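Local structure of cell divisionFtsK/SpoIIIE (Thermomonospora curvata, 4NH0) at residues Asn338-Asp343 with Pro417-Val422; Arg1018-Asp1023 with Arg1032-Gly1037; Asp746-Tyr751 with Phe765-Leu770. The protein serves as a weakly active, multi-domain ATPase of the type VII (ESX) secretion system, binds EsxB, and might be its translocase subunit. All blocks are in the same frame, centred on the assembly; numbering follows the deposited sequence.

Interaction 1: Asn338-Asp343 with Pro417-Val422; sequences NFVLVD and PTLFIV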
loop_
_atom_site.group_PDB
_atom_site.type_symbol
_atom_site.label_atom_id
_atom_site.label_comp_id
_atom_site.label_asym_id
_atom_site.label_seq_id
_atom_site.Cartn_x
_atom_site.Cartn_y
_atom_site.Cartn_z
ATOM N N ASN A 338 39.347 -13.741 -2.096
ATOM C CA ASN A 338 37.919 -14.010 -2.229
ATOM C C ASN A 338 37.503 -14.127 -3.691
ATOM O O ASN A 338 38.086 -13.483 -4.563
ATOM C CB ASN A 338 37.098 -12.921 -1.538
ATOM C CG ASN A 338 37.119 -13.045 -0.027
ATOM O OD1 ASN A 338 37.536 -14.066 0.517
ATOM N ND2 ASN A 338 36.659 -12.006 0.658
ATOM N N PHE A 339 36.490 -14.946 -3.955
ATOM C CA PHE A 339 36.039 -15.186 -5.322
ATOM C C PHE A 339 34.649 -14.629 -5.598
ATOM O O PHE A 339 33.796 -14.581 -4.714
ATOM C CB PHE A 339 36.037 -16.685 -5.633
ATOM C CG PHE A 339 37.400 -17.311 -5.634
ATOM C CD1 PHE A 339 38.265 -17.112 -6.695
ATOM C CD2 PHE A 339 37.805 -18.117 -4.587
ATOM C CE1 PHE A 339 39.517 -17.693 -6.701
ATOM C CE2 PHE A 339 39.055 -18.700 -4.588
ATOM C CZ PHE A 339 39.912 -18.488 -5.646
ATOM N N VAL A 340 34.437 -14.204 -6.839
ATOM C CA VAL A 340 33.103 -13.911 -7.343
ATOM C C VAL A 340 32.904 -14.714 -8.621
ATOM O O VAL A 340 33.384 -14.333 -9.688
ATOM C CB VAL A 340 32.894 -12.414 -7.622
ATOM C CG1 VAL A 340 31.517 -12.177 -8.222
ATOM C CG2 VAL A 340 33.057 -11.612 -6.346
ATOM N N LEU A 341 32.209 -15.838 -8.500
ATOM C CA LEU A 341 32.053 -16.762 -9.612
ATOM C C LEU A 341 30.764 -16.491 -10.376
ATOM O O LEU A 341 29.668 -16.638 -9.838
ATOM C CB LEU A 341 32.085 -18.201 -9.100
ATOM C CG LEU A 341 33.287 -18.489 -8.198
ATOM C CD1 LEU A 341 33.240 -19.903 -7.648
ATOM C CD2 LEU A 341 34.587 -18.241 -8.946
ATOM N N VAL A 342 30.905 -16.091 -11.636
ATOM C CA VAL A 342 29.762 -15.685 -12.442
ATOM C C VAL A 342 29.656 -16.477 -13.742
ATOM O O VAL A 342 30.628 -16.603 -14.483
ATOM C CB VAL A 342 29.832 -14.184 -12.784
ATOM C CG1 VAL A 342 28.626 -13.767 -13.608
ATOM C CG2 VAL A 342 29.927 -13.354 -11.515
ATOM N N ASP A 343 28.468 -17.011 -14.007
ATOM C CA ASP A 343 28.183 -17.667 -15.276
ATOM C C ASP A 343 26.915 -17.071 -15.876
ATOM O O ASP A 343 25.858 -17.092 -15.250
ATOM C CB ASP A 343 28.031 -19.178 -15.090
ATOM C CG ASP A 343 28.162 -19.944 -16.395
ATOM O OD1 ASP A 343 28.003 -19.331 -17.470
ATOM O OD2 ASP A 343 28.425 -21.164 -16.344
ATOM N N PRO A 417 41.311 -8.872 1.335
ATOM C CA PRO A 417 41.723 -9.883 0.359
ATOM C C PRO A 417 41.617 -9.387 -1.074
ATOM O O PRO A 417 40.774 -8.542 -1.362
ATOM C CB PRO A 417 40.735 -11.020 0.611
ATOM C CG PRO A 417 39.511 -10.333 1.083
ATOM C CD PRO A 417 39.991 -9.178 1.914
ATOM N N THR A 418 42.463 -9.903 -1.959
ATOM C CA THR A 418 42.329 -9.607 -3.377
ATOM C C THR A 418 41.073 -10.286 -3.900
ATOM O O THR A 418 40.704 -11.362 -3.430
ATOM C CB THR A 418 43.547 -10.075 -4.189
ATOM O OG1 THR A 418 43.758 -11.475 -3.973
ATOM C CG2 THR A 418 44.792 -9.313 -3.772
ATOM N N LEU A 419 40.413 -9.658 -4.863
ATOM C CA LEU A 419 39.179 -10.209 -5.403
ATOM C C LEU A 419 39.392 -10.788 -6.794
ATOM O O LEU A 419 39.837 -10.093 -7.705
ATOM C CB LEU A 419 38.088 -9.139 -5.443
ATOM C CG LEU A 419 36.700 -9.653 -5.820
ATOM C CD1 LEU A 419 36.254 -10.711 -4.830
ATOM C CD2 LEU A 419 35.699 -8.512 -5.877
ATOM N N PHE A 420 39.076 -12.069 -6.947
ATOM C CA PHE A 420 39.170 -12.727 -8.243
ATOM C C PHE A 420 37.779 -12.917 -8.830
ATOM O O PHE A 420 36.947 -13.622 -8.263
ATOM C CB PHE A 420 39.881 -14.075 -8.118
ATOM C CG PHE A 420 40.323 -14.650 -9.434
ATOM C CD1 PHE A 420 40.475 -13.838 -10.545
ATOM C CD2 PHE A 420 40.578 -16.005 -9.563
ATOM C CE1 PHE A 420 40.879 -14.365 -11.755
ATOM C CE2 PHE A 420 40.980 -16.536 -10.771
ATOM C CZ PHE A 420 41.130 -15.714 -11.868
ATOM N N ILE A 421 37.530 -12.280 -9.968
ATOM C CA ILE A 421 36.225 -12.359 -10.610
ATOM C C ILE A 421 36.274 -13.233 -11.857
ATOM O O ILE A 421 36.990 -12.933 -12.810
ATOM C CB ILE A 421 35.703 -10.968 -10.991
ATOM C CG1 ILE A 421 35.693 -10.053 -9.767
ATOM C CG2 ILE A 421 34.312 -11.070 -11.591
ATOM C CD1 ILE A 421 35.226 -8.648 -10.061
ATOM N N VAL A 422 35.506 -14.316 -11.838
ATOM C CA VAL A 422 35.448 -15.236 -12.965
ATOM C C VAL A 422 34.090 -15.157 -13.652
ATOM O O VAL A 422 33.103 -15.698 -13.155
ATOM C CB VAL A 422 35.711 -16.683 -12.520
ATOM C CG1 VAL A 422 35.816 -17.596 -13.727
ATOM C CG2 VAL A 422 36.978 -16.755 -11.688
#
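The Phe-339 and Phe-420 rings meet rim to rim: CE1 of Phe-339 and CD2 of Phe-420 are 3.5 Å apart, each atom lying close to the plane of the other ring. One face of the Phe-420 ring is also touched near its rim by CG2 of Val-422, 4.1 Å above the plane. Phe-339 has CG beside its backbone N, while Phe-420 has CG anti to its own N (chi1 -165°), and the two rings converge over the same side of the sheet.

These are neighbouring parallel strands in the α/β core of a P-loop NTPase domain, the first FtsK domain of EccC. Five backbone hydrogen bonds join them. Asn-338 accepts from Phe-420 N through its O at 2.9 Å and donates its N-H to Thr-418 O; Val-340 repeats this double link with Phe-420 O and Val-422 N.

With the two rings go Leu-341 and Val-422, lying side by side and pointing the same way, CD2 to CG2 3.9 Å. Helix 317-329, which follows the P-loop, covers this side through Val-325 and Leu-328. On the reverse side CG2 of Val-340 packs against CD1 of Leu-419 at 3.7 Å, and helix 371-394 closes over Leu-419 and Val-342.

Strand 418-424 ends at Asp-424, and Glu-425, the inferred active-site residue, follows at once, which is consistent with a Walker B strand. The ladder's last bond here runs from Val-342 N to Val-422 O, 2.7 Å.

Interaction 2: Arg1018-Asp1023 with Arg1032-Gly1037; sequences RLPPPD and RSWWTG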
loop_
_atom_site.group_PDB
_atom_site.type_symbol
_atom_site.label_atom_id
_atom_site.label_comp_id
_atom_site.label_asym_id
_atom_site.label_seq_id
_atom_site.Cartn_x
_atom_site.Cartn_y
_atom_site.Cartn_z
ATOM N N ARG A 1018 -60.506 36.039 7.513
ATOM C CA ARG A 1018 -59.212 36.530 7.967
ATOM C C ARG A 1018 -58.411 37.159 6.833
ATOM O O ARG A 1018 -57.315 37.675 7.054
ATOM C CB ARG A 1018 -58.404 35.398 8.601
ATOM C CG ARG A 1018 -59.015 34.823 9.864
ATOM C CD ARG A 1018 -58.057 33.855 10.538
ATOM N NE ARG A 1018 -58.607 33.308 11.773
ATOM C CZ ARG A 1018 -57.948 32.488 12.583
ATOM N NH1 ARG A 1018 -56.707 32.122 12.292
ATOM N NH2 ARG A 1018 -58.524 32.038 13.689
ATOM N N LEU A 1019 -58.958 37.110 5.622
ATOM C CA LEU A 1019 -58.287 37.666 4.452
ATOM C C LEU A 1019 -58.019 39.158 4.624
ATOM O O LEU A 1019 -58.879 39.896 5.101
ATOM C CB LEU A 1019 -59.113 37.416 3.190
ATOM C CG LEU A 1019 -59.182 35.961 2.724
ATOM C CD1 LEU A 1019 -60.056 35.828 1.487
ATOM C CD2 LEU A 1019 -57.787 35.418 2.457
ATOM N N PRO A 1020 -56.814 39.599 4.240
ATOM C CA PRO A 1020 -56.346 40.972 4.452
ATOM C C PRO A 1020 -57.139 42.021 3.680
ATOM O O PRO A 1020 -57.320 41.880 2.472
ATOM C CB PRO A 1020 -54.897 40.931 3.947
ATOM C CG PRO A 1020 -54.525 39.488 3.935
ATOM C CD PRO A 1020 -55.783 38.761 3.607
ATOM N N PRO A 1021 -57.615 43.061 4.379
ATOM C CA PRO A 1021 -58.145 44.259 3.722
ATOM C C PRO A 1021 -57.091 44.886 2.812
ATOM O O PRO A 1021 -55.903 44.799 3.115
ATOM C CB PRO A 1021 -58.487 45.180 4.896
ATOM C CG PRO A 1021 -58.769 44.248 6.023
ATOM C CD PRO A 1021 -57.830 43.089 5.836
ATOM N N PRO A 1022 -57.523 45.509 1.706
ATOM C CA PRO A 1022 -56.627 46.023 0.662
ATOM C C PRO A 1022 -55.639 47.087 1.139
ATOM O O PRO A 1022 -54.527 47.160 0.618
ATOM C CB PRO A 1022 -57.597 46.627 -0.359
ATOM C CG PRO A 1022 -58.893 45.940 -0.110
ATOM C CD PRO A 1022 -58.940 45.711 1.362
ATOM N N ASP A 1023 -56.039 47.894 2.116
ATOM C CA ASP A 1023 -55.271 49.077 2.492
ATOM C C ASP A 1023 -54.395 48.890 3.730
ATOM O O ASP A 1023 -54.008 49.868 4.368
ATOM C CB ASP A 1023 -56.223 50.251 2.722
ATOM C CG ASP A 1023 -57.415 49.871 3.575
ATOM O OD1 ASP A 1023 -57.868 48.711 3.480
ATOM O OD2 ASP A 1023 -57.899 50.729 4.344
ATOM N N ARG A 1032 -50.200 40.467 11.663
ATOM C CA ARG A 1032 -51.514 39.828 11.639
ATOM C C ARG A 1032 -52.425 40.417 12.709
ATOM O O ARG A 1032 -52.951 39.702 13.561
ATOM C CB ARG A 1032 -51.378 38.316 11.820
ATOM C CG ARG A 1032 -50.515 37.660 10.758
ATOM C CD ARG A 1032 -50.131 36.242 11.137
ATOM N NE ARG A 1032 -49.244 35.649 10.141
ATOM C CZ ARG A 1032 -47.934 35.871 10.086
ATOM N NH1 ARG A 1032 -47.358 36.675 10.969
ATOM N NH2 ARG A 1032 -47.201 35.292 9.146
ATOM N N SER A 1033 -52.604 41.732 12.651
ATOM C CA SER A 1033 -53.351 42.461 13.666
ATOM C C SER A 1033 -54.854 42.451 13.410
ATOM O O SER A 1033 -55.650 42.436 14.347
ATOM C CB SER A 1033 -52.858 43.908 13.740
ATOM O OG SER A 1033 -51.444 43.968 13.670
ATOM N N TRP A 1034 -55.234 42.451 12.136
ATOM C CA TRP A 1034 -56.629 42.637 11.746
ATOM C C TRP A 1034 -57.535 41.473 12.139
ATOM O O TRP A 1034 -58.757 41.579 12.052
ATOM C CB TRP A 1034 -56.725 42.875 10.237
ATOM C CG TRP A 1034 -56.437 41.665 9.406
ATOM C CD1 TRP A 1034 -57.344 40.771 8.919
ATOM C CD2 TRP A 1034 -55.153 41.217 8.955
ATOM N NE1 TRP A 1034 -56.707 39.794 8.196
ATOM C CE2 TRP A 1034 -55.361 40.045 8.203
ATOM C CE3 TRP A 1034 -53.848 41.691 9.118
ATOM C CZ2 TRP A 1034 -54.315 39.341 7.615
ATOM C CZ3 TRP A 1034 -52.812 40.991 8.530
ATOM C CH2 TRP A 1034 -53.050 39.829 7.790
ATOM N N TRP A 1035 -56.943 40.363 12.566
ATOM C CA TRP A 1035 -57.730 39.233 13.042
ATOM C C TRP A 1035 -57.118 38.621 14.294
ATOM O O TRP A 1035 -55.907 38.687 14.503
ATOM C CB TRP A 1035 -57.873 38.167 11.954
ATOM C CG TRP A 1035 -56.585 37.510 11.560
ATOM C CD1 TRP A 1035 -55.762 37.874 10.538
ATOM C CD2 TRP A 1035 -55.978 36.366 12.175
ATOM N NE1 TRP A 1035 -54.677 37.034 10.479
ATOM C CE2 TRP A 1035 -54.787 36.099 11.474
ATOM C CE3 TRP A 1035 -56.326 35.545 13.252
ATOM C CZ2 TRP A 1035 -53.941 35.047 11.814
ATOM C CZ3 TRP A 1035 -55.484 34.502 13.587
ATOM C CH2 TRP A 1035 -54.306 34.261 12.871
ATOM N N THR A 1036 -57.968 38.030 15.124
ATOM C CA THR A 1036 -57.519 37.352 16.331
ATOM C C THR A 1036 -58.070 35.934 16.371
ATOM O O THR A 1036 -58.966 35.585 15.605
ATOM C CB THR A 1036 -57.950 38.102 17.602
ATOM O OG1 THR A 1036 -59.373 38.270 17.598
ATOM C CG2 THR A 1036 -57.284 39.467 17.668
ATOM N N GLY A 1037 -57.529 35.121 17.270
ATOM C CA GLY A 1037 -57.943 33.737 17.382
ATOM C C GLY A 1037 -56.771 32.794 17.208
ATOM O O GLY A 1037 -55.619 33.223 17.160
#
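Arg-1018 lays its guanidinium flat on the indole of Trp-1035, centres 4.0 Å apart and planes 15° from parallel, a cation-pi stack. The contact draws together the two loops flanking the short helix 1026-1031 in the third FtsK domain, a P-loop ATPase fold that binds EsxB through a small pocket; these loops probably belong to that pocket region. The arginine chain is extended from CG to NE, and its CD sits over the six-membered ring, 3.8 Å from the centroid, as a CH-pi contact. The charged end has a further partner in Ala-1038 O, bonded to NH2, and Trp-1035 NE1 bonds to Asp-1069 O.

A second CH-pi contact puts CD of Pro-1021 over the five-membered ring of Trp-1034, 4.1 Å from its centroid. On the same face lies Pro-1020 CA, while the CD1 corner of Trp-1035 comes against the other face, near the rim.

An alanine in place of Trp-1035 would probably leave the guanidinium of Arg-1018 without its aromatic platform, the second face of Trp-1034 without its indole neighbour and Asp-1069 O without the NE1 donor.

Polar linkage across the loops comes from the other indole: Trp-1034 NE1 donates to the carbonyl O of Arg-1018, which lies at the ring's edge, though the modelled length is doubtfully short.

Interaction 3: Asp746-Tyr751 with Phe765-Leu770; sequences DSMATY and FGDVFL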
loop_
_atom_site.group_PDB
_atom_site.type_symbol
_atom_site.label_atom_id
_atom_site.label_comp_id
_atom_site.label_asym_id
_atom_site.label_seq_id
_atom_site.Cartn_x
_atom_site.Cartn_y
_atom_site.Cartn_z
ATOM N N ASP A 746 -1.470 23.381 20.317
ATOM C CA ASP A 746 -0.916 24.077 19.160
ATOM C C ASP A 746 -0.763 23.164 17.948
ATOM O O ASP A 746 -0.881 23.611 16.808
ATOM C CB ASP A 746 0.440 24.697 19.511
ATOM C CG ASP A 746 1.489 23.655 19.837
ATOM O OD1 ASP A 746 1.140 22.633 20.463
ATOM O OD2 ASP A 746 2.665 23.854 19.467
ATOM N N SER A 747 -0.498 21.886 18.196
ATOM C CA SER A 747 -0.301 20.930 17.115
ATOM C C SER A 747 -0.814 19.549 17.496
ATOM O O SER A 747 -1.164 19.305 18.647
ATOM C CB SER A 747 1.177 20.848 16.737
ATOM O OG SER A 747 1.954 20.373 17.822
ATOM N N MET A 748 -0.854 18.649 16.522
ATOM C CA MET A 748 -1.271 17.277 16.775
ATOM C C MET A 748 -0.216 16.555 17.604
ATOM O O MET A 748 -0.524 15.621 18.343
ATOM C CB MET A 748 -1.520 16.537 15.461
ATOM C CG MET A 748 -2.020 15.117 15.640
ATOM S SD MET A 748 -3.516 15.057 16.637
ATOM C CE MET A 748 -3.740 13.292 16.813
ATOM N N ALA A 749 1.029 17.000 17.481
ATOM C CA ALA A 749 2.127 16.434 18.254
ATOM C C ALA A 749 1.906 16.651 19.746
ATOM O O ALA A 749 2.234 15.793 20.562
ATOM C CB ALA A 749 3.449 17.041 17.819
ATOM N N THR A 750 1.348 17.806 20.090
ATOM C CA THR A 750 1.044 18.132 21.478
ATOM C C THR A 750 -0.091 17.259 22.000
ATOM O O THR A 750 -0.025 16.742 23.113
ATOM C CB THR A 750 0.669 19.616 21.637
ATOM O OG1 THR A 750 1.814 20.430 21.360
ATOM C CG2 THR A 750 0.190 19.902 23.048
ATOM N N TYR A 751 -1.128 17.092 21.184
ATOM C CA TYR A 751 -2.270 16.262 21.550
ATOM C C TYR A 751 -1.838 14.827 21.815
ATOM O O TYR A 751 -2.295 14.201 22.770
ATOM C CB TYR A 751 -3.334 16.295 20.453
ATOM C CG TYR A 751 -4.548 15.440 20.742
ATOM C CD1 TYR A 751 -4.620 14.126 20.301
ATOM C CD2 TYR A 751 -5.626 15.949 21.450
ATOM C CE1 TYR A 751 -5.725 13.345 20.561
ATOM C CE2 TYR A 751 -6.737 15.174 21.713
ATOM C CZ TYR A 751 -6.779 13.874 21.267
ATOM O OH TYR A 751 -7.883 13.096 21.526
ATOM N N PHE A 765 -10.450 9.935 20.540
ATOM C CA PHE A 765 -9.724 9.425 19.385
ATOM C C PHE A 765 -8.239 9.738 19.487
ATOM O O PHE A 765 -7.828 10.598 20.264
ATOM C CB PHE A 765 -10.277 10.023 18.089
ATOM C CG PHE A 765 -11.663 9.564 17.744
ATOM C CD1 PHE A 765 -11.859 8.400 17.026
ATOM C CD2 PHE A 765 -12.766 10.307 18.120
ATOM C CE1 PHE A 765 -13.130 7.979 16.702
ATOM C CE2 PHE A 765 -14.039 9.891 17.796
ATOM C CZ PHE A 765 -14.220 8.725 17.088
ATOM N N GLY A 766 -7.440 9.035 18.694
ATOM C CA GLY A 766 -6.028 9.337 18.561
ATOM C C GLY A 766 -5.752 9.794 17.144
ATOM O O GLY A 766 -6.330 10.776 16.680
ATOM N N ASP A 767 -4.868 9.084 16.451
ATOM C CA ASP A 767 -4.652 9.318 15.029
ATOM C C ASP A 767 -5.588 8.436 14.219
ATOM O O ASP A 767 -5.474 7.213 14.242
ATOM C CB ASP A 767 -3.200 9.047 14.640
ATOM C CG ASP A 767 -2.271 10.172 15.040
ATOM O OD1 ASP A 767 -1.777 10.158 16.185
ATOM O OD2 ASP A 767 -2.032 11.070 14.208
ATOM N N VAL A 768 -6.518 9.061 13.507
ATOM C CA VAL A 768 -7.524 8.322 12.757
ATOM C C VAL A 768 -7.105 8.128 11.307
ATOM O O VAL A 768 -6.651 9.064 10.652
ATOM C CB VAL A 768 -8.883 9.035 12.807
ATOM C CG1 VAL A 768 -9.950 8.191 12.141
ATOM C CG2 VAL A 768 -9.261 9.318 14.243
ATOM N N PHE A 769 -7.255 6.903 10.813
ATOM C CA PHE A 769 -6.890 6.574 9.443
ATOM C C PHE A 769 -8.105 6.132 8.638
ATOM O O PHE A 769 -8.750 5.136 8.967
ATOM C CB PHE A 769 -5.823 5.479 9.422
ATOM C CG PHE A 769 -4.511 5.898 10.016
ATOM C CD1 PHE A 769 -4.290 5.806 11.379
ATOM C CD2 PHE A 769 -3.495 6.378 9.212
ATOM C CE1 PHE A 769 -3.083 6.192 11.926
ATOM C CE2 PHE A 769 -2.286 6.765 9.754
ATOM C CZ PHE A 769 -2.081 6.672 11.113
ATOM N N LEU A 770 -8.418 6.882 7.588
ATOM C CA LEU A 770 -9.508 6.529 6.688
ATOM C C LEU A 770 -8.965 5.792 5.471
ATOM O O LEU A 770 -8.261 6.372 4.647
ATOM C CB LEU A 770 -10.278 7.776 6.256
ATOM C CG LEU A 770 -11.411 7.560 5.254
ATOM C CD1 LEU A 770 -12.497 6.690 5.856
ATOM C CD2 LEU A 770 -11.982 8.891 4.798
#
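The hydroxyl of Tyr-751 is held by two bonds: OH donates to the backbone O of Phe-765 at 2.8 Å and accepts from Asp-763 N. The carbonyl O of Phe-765 lies at the edge of the tyrosine ring, near its plane, and the hydroxyl approaches it tilted 17° from the carbonyl plane. With CG anti to the backbone N (chi1 179°), the ring starts out from the helix toward the loop that precedes strand 767-772.

One turn earlier, Met-748 reaches the same loop with its methyl. A bend at chi2 (56°) turns SD aside, and CE comes to 3.6 Å from Gly-766 O and 3.8 Å from Asp-767 OD1, the methionine and aspartate chains sliding past each other in opposite directions. Both oxygens' groups are held elsewhere: Gly-766 O takes a bond from Arg-736 NH2, and Asp-767 OD2 forms a salt bridge with Arg-752 as well as a bond with His-802 NE2.

This is packing of the second FtsK domain: helix 748-756 is docked by its first turn against the leading end of strand 767-772, helix 719-742 supplies Arg-736 and Phe-740 beside it, and strands 689-694 and 801-807 flank the strand in the sheet.

In the fold
Along the chain the order is interaction 1, interaction 3, interaction 2, one in each of the three FtsK domains. In that order successive centres lie about 54 Å and about 60 Å apart, and the centres of the outer two, on opposite sides of the chain's centre, about 109 Å. Even the nearest atoms of any two stay about 43 Å apart or more. They nevertheless concern an equivalent strand: 418-424 pairs within interaction 1, 767-772 begins in interaction 3, and 1039-1045 begins just after interaction 2. In each sheet this strand has two parallel neighbours, 337-343 and 452-458 in the first. The same core serves different ends: hydrolysis probably in the first domain alone, EsxB binding in the third.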